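Local coordinates for cellulase (Bacteroides salanitronis, PDB 6WQY), which probably hydrolyses internal beta-1,4-glucosidic bonds of cellulose and related polysaccharides through this glycoside hydrolase family 5 catalytic domain of a longer protein, at residues E321-C332 with N370-G381; P342-D350 with S356-T364. All coordinates share one frame; numbering follows the deposited sequence. Where two conformers were deposited one is given.

Contact 1 of 2, residues E321-C332 with N370-G381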
loop_
_atom_site.group_PDB
_atom_site.type_symbol
_atom_site.label_atom_id
_atom_site.label_comp_id
_atom_site.label_asym_id
_atom_site.label_seq_id
_atom_site.Cartn_x
_atom_site.Cartn_y
_atom_site.Cartn_z
ATOM N N GLU A 321 16.793 13.011 -14.467
ATOM C CA GLU A 321 16.852 12.216 -13.241
ATOM C C GLU A 321 16.967 13.107 -12.006
ATOM O O GLU A 321 16.456 12.759 -10.937
ATOM C CB GLU A 321 17.990 11.201 -13.329
ATOM C CG GLU A 321 18.016 10.174 -12.197
ATOM C CD GLU A 321 16.863 9.175 -12.220
ATOM O OE1 GLU A 321 15.849 9.387 -12.927
ATOM O OE2 GLU A 321 16.953 8.159 -11.482
ATOM N N SER A 322 17.637 14.256 -12.129
ATOM C CA SER A 322 17.708 15.186 -11.010
ATOM C C SER A 322 16.313 15.541 -10.512
ATOM O O SER A 322 16.066 15.591 -9.304
ATOM C CB SER A 322 18.440 16.460 -11.435
ATOM O OG SER A 322 19.681 16.162 -12.044
ATOM N N PHE A 323 15.388 15.802 -11.437
ATOM C CA PHE A 323 14.025 16.148 -11.061
ATOM C C PHE A 323 13.313 14.994 -10.374
ATOM O O PHE A 323 12.507 15.222 -9.465
ATOM C CB PHE A 323 13.249 16.603 -12.296
ATOM C CG PHE A 323 13.652 17.956 -12.796
ATOM C CD1 PHE A 323 13.077 19.105 -12.268
ATOM C CD2 PHE A 323 14.613 18.081 -13.775
ATOM C CE1 PHE A 323 13.439 20.345 -12.720
ATOM C CE2 PHE A 323 14.986 19.329 -14.230
ATOM C CZ PHE A 323 14.393 20.458 -13.696
ATOM N N ARG A 324 13.570 13.757 -10.813
ATOM C CA ARG A 324 12.969 12.596 -10.167
ATOM C C ARG A 324 13.418 12.484 -8.715
ATOM O O ARG A 324 12.612 12.222 -7.813
ATOM C CB ARG A 324 13.345 11.321 -10.920
ATOM C CG ARG A 324 12.816 10.066 -10.256
ATOM C CD ARG A 324 13.733 8.893 -10.416
ATOM N NE ARG A 324 13.138 7.656 -9.926
ATOM C CZ ARG A 324 13.774 6.487 -9.910
ATOM N NH1 ARG A 324 15.024 6.396 -10.324
ATOM N NH2 ARG A 324 13.144 5.410 -9.466
ATOM N N LEU A 325 14.718 12.657 -8.466
ATOM C CA LEU A 325 15.214 12.572 -7.098
ATOM C C LEU A 325 14.653 13.699 -6.252
ATOM O O LEU A 325 14.307 13.497 -5.088
ATOM C CB LEU A 325 16.738 12.544 -7.064
ATOM C CG LEU A 325 17.329 11.169 -7.340
ATOM C CD1 LEU A 325 17.119 10.707 -8.768
ATOM C CD2 LEU A 325 18.811 11.141 -6.989
ATOM N N TYR A 326 14.559 14.907 -6.824
ATOM C CA TYR A 326 13.930 16.016 -6.114
ATOM C C TYR A 326 12.481 15.693 -5.760
ATOM O O TYR A 326 12.063 15.887 -4.616
ATOM C CB TYR A 326 14.045 17.308 -6.936
ATOM C CG TYR A 326 13.198 18.434 -6.386
ATOM C CD1 TYR A 326 13.349 18.872 -5.077
ATOM C CD2 TYR A 326 12.230 19.040 -7.165
ATOM C CE1 TYR A 326 12.561 19.877 -4.563
ATOM C CE2 TYR A 326 11.428 20.045 -6.664
ATOM C CZ TYR A 326 11.601 20.460 -5.357
ATOM O OH TYR A 326 10.820 21.468 -4.831
ATOM N N TYR A 327 11.709 15.200 -6.728
ATOM C CA TYR A 327 10.327 14.814 -6.464
ATOM C C TYR A 327 10.243 13.821 -5.310
ATOM O O TYR A 327 9.453 13.998 -4.371
ATOM C CB TYR A 327 9.705 14.211 -7.740
ATOM C CG TYR A 327 8.312 13.667 -7.513
ATOM C CD1 TYR A 327 7.198 14.490 -7.635
ATOM C CD2 TYR A 327 8.111 12.351 -7.147
ATOM C CE1 TYR A 327 5.920 14.012 -7.401
ATOM C CE2 TYR A 327 6.835 11.865 -6.915
ATOM C CZ TYR A 327 5.754 12.691 -7.038
ATOM O OH TYR A 327 4.498 12.171 -6.781
ATOM N N LEU A 328 11.034 12.747 -5.361
ATOM C CA LEU A 328 10.952 11.721 -4.329
ATOM C C LEU A 328 11.377 12.254 -2.978
ATOM O O LEU A 328 10.759 11.935 -1.955
ATOM C CB LEU A 328 11.787 10.509 -4.740
ATOM C CG LEU A 328 11.233 9.709 -5.920
ATOM C CD1 LEU A 328 12.226 8.657 -6.345
ATOM C CD2 LEU A 328 9.907 9.046 -5.562
ATOM N N GLU A 329 12.429 13.073 -2.949
ATOM C CA GLU A 329 12.866 13.678 -1.696
ATOM C C GLU A 329 11.787 14.604 -1.153
ATOM O O GLU A 329 11.475 14.580 0.048
ATOM C CB GLU A 329 14.192 14.423 -1.904
ATOM C CG GLU A 329 14.919 14.767 -0.614
ATOM C CD GLU A 329 16.314 15.351 -0.815
ATOM O OE1 GLU A 329 16.802 15.519 -1.945
ATOM O OE2 GLU A 329 16.932 15.716 0.220
ATOM N N TYR A 330 11.181 15.408 -2.029
ATOM C CA TYR A 330 10.150 16.344 -1.595
ATOM C C TYR A 330 8.937 15.612 -1.032
ATOM O O TYR A 330 8.387 15.998 0.018
ATOM C CB TYR A 330 9.725 17.241 -2.760
ATOM C CG TYR A 330 8.907 18.408 -2.291
ATOM C CD1 TYR A 330 7.534 18.319 -2.160
ATOM C CD2 TYR A 330 9.517 19.592 -1.932
ATOM C CE1 TYR A 330 6.794 19.384 -1.697
ATOM C CE2 TYR A 330 8.785 20.662 -1.469
ATOM C CZ TYR A 330 7.426 20.548 -1.348
ATOM O OH TYR A 330 6.678 21.602 -0.880
ATOM N N VAL A 331 8.493 14.558 -1.712
ATOM C CA VAL A 331 7.315 13.829 -1.273
ATOM C C VAL A 331 7.592 13.085 0.026
ATOM O O VAL A 331 6.733 13.035 0.910
ATOM C CB VAL A 331 6.820 12.888 -2.390
ATOM C CG1 VAL A 331 5.713 11.985 -1.882
ATOM C CG2 VAL A 331 6.328 13.695 -3.581
ATOM N N CYS A 332 8.777 12.482 0.166
ATOM C CA CYS A 332 9.073 11.766 1.409
ATOM C C CYS A 332 9.178 12.719 2.596
ATOM O O CYS A 332 8.699 12.401 3.694
ATOM C CB CYS A 332 10.324 10.910 1.270
ATOM S SG CYS A 332 10.082 9.420 0.275
ATOM N N ASN A 370 21.086 3.706 -10.456
ATOM C CA ASN A 370 21.393 4.673 -9.410
ATOM C C ASN A 370 20.483 4.525 -8.200
ATOM O O ASN A 370 20.200 5.519 -7.511
ATOM C CB ASN A 370 21.297 6.095 -9.969
ATOM C CG ASN A 370 19.896 6.440 -10.428
ATOM O OD1 ASN A 370 19.172 5.572 -10.929
ATOM N ND2 ASN A 370 19.487 7.688 -10.241
ATOM N N ALA A 371 20.026 3.314 -7.908
ATOM C CA ALA A 371 19.109 3.125 -6.797
ATOM C C ALA A 371 19.664 3.667 -5.490
ATOM O O ALA A 371 18.904 4.181 -4.670
ATOM C CB ALA A 371 18.770 1.644 -6.624
ATOM N N GLN A 372 20.974 3.546 -5.257
ATOM C CA GLN A 372 21.529 4.024 -3.994
ATOM C C GLN A 372 21.212 5.500 -3.784
ATOM O O GLN A 372 20.853 5.926 -2.676
ATOM C CB GLN A 372 23.039 3.806 -3.954
ATOM C CG GLN A 372 23.674 4.235 -2.636
ATOM C CD GLN A 372 23.268 3.332 -1.493
ATOM O OE1 GLN A 372 23.671 2.162 -1.448
ATOM N NE2 GLN A 372 22.461 3.841 -0.578
ATOM N N GLU A 373 21.343 6.301 -4.841
ATOM C CA GLU A 373 21.099 7.734 -4.724
ATOM C C GLU A 373 19.625 8.018 -4.472
ATOM O O GLU A 373 19.286 8.946 -3.719
ATOM C CB GLU A 373 21.584 8.429 -5.995
ATOM C CG GLU A 373 23.107 8.543 -6.113
ATOM C CD GLU A 373 23.845 7.224 -6.326
ATOM O OE1 GLU A 373 23.293 6.313 -6.976
ATOM O OE2 GLU A 373 24.996 7.099 -5.849
ATOM N N VAL A 374 18.745 7.238 -5.096
ATOM C CA VAL A 374 17.314 7.387 -4.877
ATOM C C VAL A 374 16.953 7.044 -3.435
ATOM O O VAL A 374 16.212 7.775 -2.762
ATOM C CB VAL A 374 16.542 6.506 -5.871
ATOM C CG1 VAL A 374 15.047 6.557 -5.568
ATOM C CG2 VAL A 374 16.804 6.952 -7.301
ATOM N N ILE A 375 17.452 5.908 -2.949
ATOM C CA ILE A 375 17.202 5.487 -1.578
ATOM C C ILE A 375 17.708 6.533 -0.600
ATOM O O ILE A 375 17.031 6.867 0.377
ATOM C CB ILE A 375 17.834 4.101 -1.349
ATOM C CG1 ILE A 375 17.125 3.053 -2.212
ATOM C CG2 ILE A 375 17.790 3.734 0.114
ATOM C CD1 ILE A 375 17.893 1.762 -2.398
ATOM N N ASP A 376 18.891 7.090 -0.870
ATOM C CA ASP A 376 19.458 8.076 0.042
ATOM C C ASP A 376 18.574 9.303 0.180
ATOM O O ASP A 376 18.430 9.831 1.278
ATOM C CB ASP A 376 20.859 8.472 -0.428
ATOM C CG ASP A 376 21.890 7.386 -0.175
ATOM O OD1 ASP A 376 21.585 6.420 0.564
ATOM O OD2 ASP A 376 23.011 7.503 -0.715
ATOM N N VAL A 377 17.979 9.786 -0.916
ATOM C CA VAL A 377 17.151 10.989 -0.787
ATOM C C VAL A 377 15.837 10.691 -0.067
ATOM O O VAL A 377 15.317 11.542 0.652
ATOM C CB VAL A 377 16.924 11.736 -2.120
ATOM C CG1 VAL A 377 18.249 12.113 -2.769
ATOM C CG2 VAL A 377 16.049 10.944 -3.064
ATOM N N MET A 378 15.289 9.487 -0.255
ATOM C CA MET A 378 14.066 9.125 0.460
ATOM C C MET A 378 14.341 8.968 1.948
ATOM O O MET A 378 13.565 9.443 2.784
ATOM C CB MET A 378 13.449 7.848 -0.136
ATOM C CG MET A 378 12.986 8.033 -1.571
ATOM S SD MET A 378 11.848 6.786 -2.186
ATOM C CE MET A 378 12.887 5.323 -2.126
ATOM N N LYS A 379 15.471 8.345 2.296
ATOM C CA LYS A 379 15.830 8.200 3.702
ATOM C C LYS A 379 16.043 9.556 4.359
ATOM O O LYS A 379 15.697 9.752 5.527
ATOM C CB LYS A 379 17.108 7.376 3.842
ATOM C CG LYS A 379 16.909 5.912 3.516
ATOM C CD LYS A 379 18.014 5.034 4.081
ATOM C CE LYS A 379 19.376 5.372 3.529
ATOM N NZ LYS A 379 20.403 4.463 4.122
ATOM N N ARG A 380 16.610 10.510 3.620
ATOM C CA ARG A 380 16.823 11.838 4.184
ATOM C C ARG A 380 15.499 12.493 4.554
ATOM O O ARG A 380 15.413 13.202 5.563
ATOM C CB ARG A 380 17.599 12.692 3.184
ATOM C CG ARG A 380 18.134 13.995 3.732
ATOM C CD ARG A 380 19.282 14.463 2.853
ATOM N NE ARG A 380 20.364 13.482 2.879
ATOM C CZ ARG A 380 21.052 13.075 1.816
ATOM N NH1 ARG A 380 20.785 13.556 0.608
ATOM N NH2 ARG A 380 22.009 12.170 1.968
ATOM N N GLY A 381 14.447 12.255 3.768
ATOM C CA GLY A 381 13.158 12.851 4.079
ATOM C C GLY A 381 12.527 12.260 5.329
ATOM O O GLY A 381 11.843 12.958 6.073
HETATM O O HOH W 1 16.882 4.328 -10.135
#

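Contact 2 of 2, residues P342-D350 with S356-T364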
loop_
_atom_site.group_PDB
_atom_site.type_symbol
_atom_site.label_atom_id
_atom_site.label_comp_id
_atom_site.label_asym_id
_atom_site.label_seq_id
_atom_site.Cartn_x
_atom_site.Cartn_y
_atom_site.Cartn_z
ATOM N N PRO A 342 5.599 6.699 3.949
ATOM C CA PRO A 342 5.441 6.414 2.519
ATOM C C PRO A 342 6.066 5.088 2.129
ATOM O O PRO A 342 7.148 4.733 2.616
ATOM C CB PRO A 342 6.198 7.576 1.871
ATOM C CG PRO A 342 7.355 7.820 2.835
ATOM C CD PRO A 342 6.811 7.505 4.225
ATOM N N PHE A 343 5.398 4.365 1.217
ATOM C CA PHE A 343 5.869 3.088 0.685
ATOM C C PHE A 343 6.103 3.240 -0.814
ATOM O O PHE A 343 5.152 3.407 -1.585
ATOM C CB PHE A 343 4.849 1.973 0.941
ATOM C CG PHE A 343 4.789 1.506 2.380
ATOM C CD1 PHE A 343 4.260 2.323 3.378
ATOM C CD2 PHE A 343 5.242 0.253 2.723
ATOM C CE1 PHE A 343 4.218 1.886 4.702
ATOM C CE2 PHE A 343 5.194 -0.192 4.036
ATOM C CZ PHE A 343 4.677 0.626 5.023
ATOM N N TYR A 344 7.365 3.175 -1.221
ATOM C CA TYR A 344 7.745 3.322 -2.622
ATOM C C TYR A 344 7.272 2.120 -3.436
ATOM O O TYR A 344 7.397 0.975 -2.998
ATOM C CB TYR A 344 9.283 3.466 -2.681
ATOM C CG TYR A 344 9.813 3.542 -4.092
ATOM C CD1 TYR A 344 9.927 4.757 -4.759
ATOM C CD2 TYR A 344 10.135 2.379 -4.792
ATOM C CE1 TYR A 344 10.353 4.807 -6.071
ATOM C CE2 TYR A 344 10.545 2.427 -6.103
ATOM C CZ TYR A 344 10.653 3.645 -6.735
ATOM O OH TYR A 344 11.039 3.727 -8.056
ATOM N N TRP A 345 6.739 2.378 -4.635
ATOM C CA TRP A 345 6.245 1.316 -5.513
ATOM C C TRP A 345 7.372 0.766 -6.385
ATOM O O TRP A 345 7.824 1.435 -7.320
ATOM C CB TRP A 345 5.113 1.837 -6.409
ATOM C CG TRP A 345 4.617 0.773 -7.347
ATOM C CD1 TRP A 345 4.818 0.705 -8.681
ATOM C CD2 TRP A 345 3.908 -0.416 -6.989
ATOM N NE1 TRP A 345 4.270 -0.448 -9.193
ATOM C CE2 TRP A 345 3.703 -1.159 -8.167
ATOM C CE3 TRP A 345 3.394 -0.912 -5.786
ATOM C CZ2 TRP A 345 3.027 -2.379 -8.169
ATOM C CZ3 TRP A 345 2.738 -2.125 -5.790
ATOM C CH2 TRP A 345 2.556 -2.839 -6.972
ATOM N N ASP A 346 7.788 -0.470 -6.119
ATOM C CA ASP A 346 8.879 -1.110 -6.866
ATOM C C ASP A 346 8.319 -2.310 -7.633
ATOM O O ASP A 346 8.185 -3.419 -7.101
ATOM C CB ASP A 346 10.027 -1.510 -5.937
ATOM C CG ASP A 346 11.264 -1.946 -6.683
ATOM O OD1 ASP A 346 11.128 -2.702 -7.669
ATOM O OD2 ASP A 346 12.380 -1.537 -6.277
ATOM N N ALA A 347 8.026 -2.103 -8.922
ATOM C CA ALA A 347 7.493 -3.157 -9.771
ATOM C C ALA A 347 8.580 -4.088 -10.281
ATOM O O ALA A 347 8.270 -5.039 -10.986
ATOM C CB ALA A 347 6.746 -2.540 -10.967
ATOM N N GLY A 348 9.848 -3.835 -9.962
ATOM C CA GLY A 348 10.898 -4.737 -10.399
ATOM C C GLY A 348 11.045 -4.718 -11.904
ATOM O O GLY A 348 10.998 -3.665 -12.555
ATOM N N GLY A 349 11.231 -5.903 -12.469
ATOM C CA GLY A 349 11.625 -5.981 -13.859
ATOM C C GLY A 349 13.131 -5.858 -14.004
ATOM O O GLY A 349 13.893 -6.041 -13.050
ATOM N N ASP A 350 13.562 -5.522 -15.221
ATOM C CA ASP A 350 14.986 -5.501 -15.558
ATOM C C ASP A 350 15.606 -4.113 -15.500
ATOM O O ASP A 350 16.785 -3.961 -15.839
ATOM C CB ASP A 350 15.236 -6.143 -16.935
ATOM C CG ASP A 350 14.651 -5.336 -18.085
ATOM O OD1 ASP A 350 14.164 -4.210 -17.875
ATOM O OD2 ASP A 350 14.678 -5.850 -19.231
ATOM N N SER A 356 10.558 2.452 -15.673
ATOM C CA SER A 356 11.059 1.497 -14.697
ATOM C C SER A 356 10.993 2.075 -13.289
ATOM O O SER A 356 11.597 3.120 -13.001
ATOM C CB SER A 356 12.491 1.070 -14.995
ATOM O OG SER A 356 12.943 0.202 -13.963
ATOM N N TRP A 357 10.282 1.369 -12.412
ATOM C CA TRP A 357 10.208 1.686 -10.999
ATOM C C TRP A 357 11.270 0.961 -10.186
ATOM O O TRP A 357 11.387 1.198 -8.985
ATOM C CB TRP A 357 8.848 1.241 -10.433
ATOM C CG TRP A 357 7.636 1.767 -11.119
ATOM C CD1 TRP A 357 7.004 1.226 -12.198
ATOM C CD2 TRP A 357 6.871 2.925 -10.751
ATOM N NE1 TRP A 357 5.908 1.978 -12.532
ATOM C CE2 TRP A 357 5.797 3.024 -11.659
ATOM C CE3 TRP A 357 6.985 3.883 -9.746
ATOM C CZ2 TRP A 357 4.855 4.037 -11.600
ATOM C CZ3 TRP A 357 6.031 4.886 -9.684
ATOM C CH2 TRP A 357 4.990 4.960 -10.611
ATOM N N ALA A 358 12.038 0.062 -10.799
ATOM C CA ALA A 358 12.849 -0.870 -10.026
ATOM C C ALA A 358 14.026 -0.183 -9.347
ATOM O O ALA A 358 14.788 0.557 -9.988
ATOM C CB ALA A 358 13.390 -1.958 -10.958
ATOM N N LEU A 359 14.210 -0.485 -8.074
ATOM C CA LEU A 359 15.416 -0.151 -7.323
ATOM C C LEU A 359 16.269 -1.375 -7.039
ATOM O O LEU A 359 17.499 -1.251 -6.962
ATOM C CB LEU A 359 15.058 0.522 -5.997
ATOM C CG LEU A 359 14.198 1.780 -6.101
ATOM C CD1 LEU A 359 13.875 2.315 -4.699
ATOM C CD2 LEU A 359 14.844 2.857 -6.943
ATOM N N PHE A 360 15.643 -2.546 -6.888
ATOM C CA PHE A 360 16.346 -3.787 -6.624
ATOM C C PHE A 360 15.868 -4.866 -7.588
ATOM O O PHE A 360 14.685 -4.901 -7.964
ATOM C CB PHE A 360 16.033 -4.339 -5.217
ATOM C CG PHE A 360 16.403 -3.419 -4.096
ATOM C CD1 PHE A 360 15.519 -2.446 -3.670
ATOM C CD2 PHE A 360 17.620 -3.531 -3.463
ATOM C CE1 PHE A 360 15.852 -1.588 -2.641
ATOM C CE2 PHE A 360 17.958 -2.679 -2.425
ATOM C CZ PHE A 360 17.065 -1.710 -2.015
ATOM N N ASN A 361 16.767 -5.777 -7.945
ATOM C CA ASN A 361 16.333 -7.051 -8.507
ATOM C C ASN A 361 15.614 -7.824 -7.399
ATOM O O ASN A 361 16.162 -8.013 -6.306
ATOM C CB ASN A 361 17.541 -7.824 -9.039
ATOM C CG ASN A 361 17.147 -9.115 -9.715
ATOM O OD1 ASN A 361 16.668 -10.040 -9.056
ATOM N ND2 ASN A 361 17.337 -9.193 -11.018
ATOM N N HIS A 362 14.363 -8.247 -7.659
ATOM C CA HIS A 362 13.533 -8.823 -6.616
ATOM C C HIS A 362 13.981 -10.214 -6.186
ATOM O O HIS A 362 13.504 -10.709 -5.159
ATOM C CB HIS A 362 12.070 -8.880 -7.060
ATOM C CG HIS A 362 11.394 -7.547 -7.137
ATOM N ND1 HIS A 362 10.020 -7.451 -7.218
ATOM C CD2 HIS A 362 11.863 -6.273 -7.142
ATOM C CE1 HIS A 362 9.667 -6.179 -7.280
ATOM N NE2 HIS A 362 10.767 -5.443 -7.236
ATOM N N ALA A 363 14.876 -10.847 -6.936
ATOM C CA ALA A 363 15.378 -12.163 -6.581
ATOM C C ALA A 363 16.792 -12.137 -6.025
ATOM O O ALA A 363 17.095 -12.879 -5.081
ATOM C CB ALA A 363 15.341 -13.088 -7.803
ATOM N N THR A 364 17.692 -11.321 -6.578
ATOM C CA THR A 364 19.058 -11.284 -6.058
ATOM C C THR A 364 19.243 -10.237 -4.972
ATOM O O THR A 364 20.204 -10.324 -4.204
ATOM C CB THR A 364 20.065 -10.968 -7.172
ATOM O OG1 THR A 364 19.820 -9.637 -7.633
ATOM C CG2 THR A 364 19.950 -11.951 -8.321
HETATM O O HOH W 2 9.473 -1.303 -12.798
HETATM O O HOH W 3 12.217 -2.367 -14.706
HETATM O O HOH W 4 13.470 -8.229 -10.363
#

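Contact 1 of 2, residues E321-C332 with N370-G381
Helices 321-332 and 371-381 run nearly parallel, crossing at -24° with 7.8 Å between their axes at closest approach, and their backbones converge from Leu325 opposite Val374 to Cys332 opposite Gly381. At the wider end Asn370 gives its amide ND2 to Glu321 OE2 in a fairly straight 2.9 Å bond that takes the anti lone pair. The syn side of Glu321 OE2 receives Arg324 NH1 at 2.9 Å, a salt bridge in the guanidinium plane. Water 1 links that NH1 to Asn370 OD1, while His314 also bonds OE2 and the backbone N of Arg315 holds Glu321 OE1. With an alanine in place of Glu321, Arg324 would probably lose its carboxylate partner and Asn370 ND2 its acceptor, leaving the amide held more loosely, through water 1. Val374 is a knob among Glu321, Arg324, Leu325 and Leu328. Val374 CG1, anti to the backbone N (chi1 175°), meets Leu328 CD1 at 3.6 Å; CG2 lies over one face of the Arg324 guanidinium, 3.6 Å from NH1. Val377 CG2 meets Leu325 O at 3.7 Å, and Glu329 crosses Val377 at about a right angle. Cys332 SG rests 3.7 Å from Met378 CG, and the lack of a side chain at Gly381 allows the close approach, since a CB there would press on Cys332 C. The two helices, neighbours in the outer layer of the (beta/alpha)8 barrel after strands 305-310 and 342-346, join an apolar seam to a charged end, where three donors on OE2, one of them the Arg324 guanidinium, would be expected to favour the ionised form of Glu321.

Contact 2 of 2, residues P342-D350 with S356-T364
Asp346 reaches across to the 356-364 loop with both carboxylate oxygens. Asp346 OD1 accepts His362 NE2 at 2.8 Å; the bond lies close to the imidazole plane but meets the carboxylate from well above its own plane. Asp346 OD2 takes Leu359 N at 2.8 Å and from above the plane, with a weak, longer bond from Phe360 N. Tyr344 donates its OH to Trp357 O at 2.7 Å, and one face of its ring receives Leu359 CD1 in a CH-pi contact, 3.9 Å from the ring centroid. Trp345 and Trp357 form a T-shaped pair, planes at 83°: the CD1 edge of Trp345 stands over the middle of the Trp357 indole. With CG anti to the backbone N (chi1 178°), the Trp345 indole is placed against Trp357, and chi2 of -108° presents that edge. The backbone of Gly348 passes over a face of His362, CA 3.2 Å from NE2, where a CB would clash with the ring. All this lies at the C-terminal end of 342-346, the eighth strand of the (beta/alpha)8 TIM barrel, as the chain leaves for the loop to helix 371-383; at this end TIM-barrel enzymes such as family 5 glycosidases carry their active site. An Asx turn, in which Gly348 N bonds Asp346 OD1, adds a second donor to that oxygen from within 342-350. Water 2 bridges Gly348 O and Trp357 N, and water 3 joins the same carbonyl to Ser356 OG. Farther out, Trp35 NE1 supplies another bond to Asp346 OD2 and sets its ring edge-to-face with His362, whose ND1 is held by Gln40, while Asn56 bonds Ala347 O and Gly349 N.

The centres of the two contacts lie about 14 Å apart, on the same side of the chain's centre. Along the chain, helix 318-337 of contact 1 leads into strand 342-346 of contact 2, then the 356-364 loop and finally helix 371-383, which returns to pack on helix 318-337; contact 2 thus falls between the halves of contact 1. Together they hold the helix after the seventh strand, the eighth strand and the final helix of the TIM barrel, where strand 342-346 closes against strand 34-37. The layers touch: Met378 and Arg324 reach Tyr344, Ile375 meets Phe360, and Ala371 lies on Leu359, so the outer helix pair backs the closing strand and its loop.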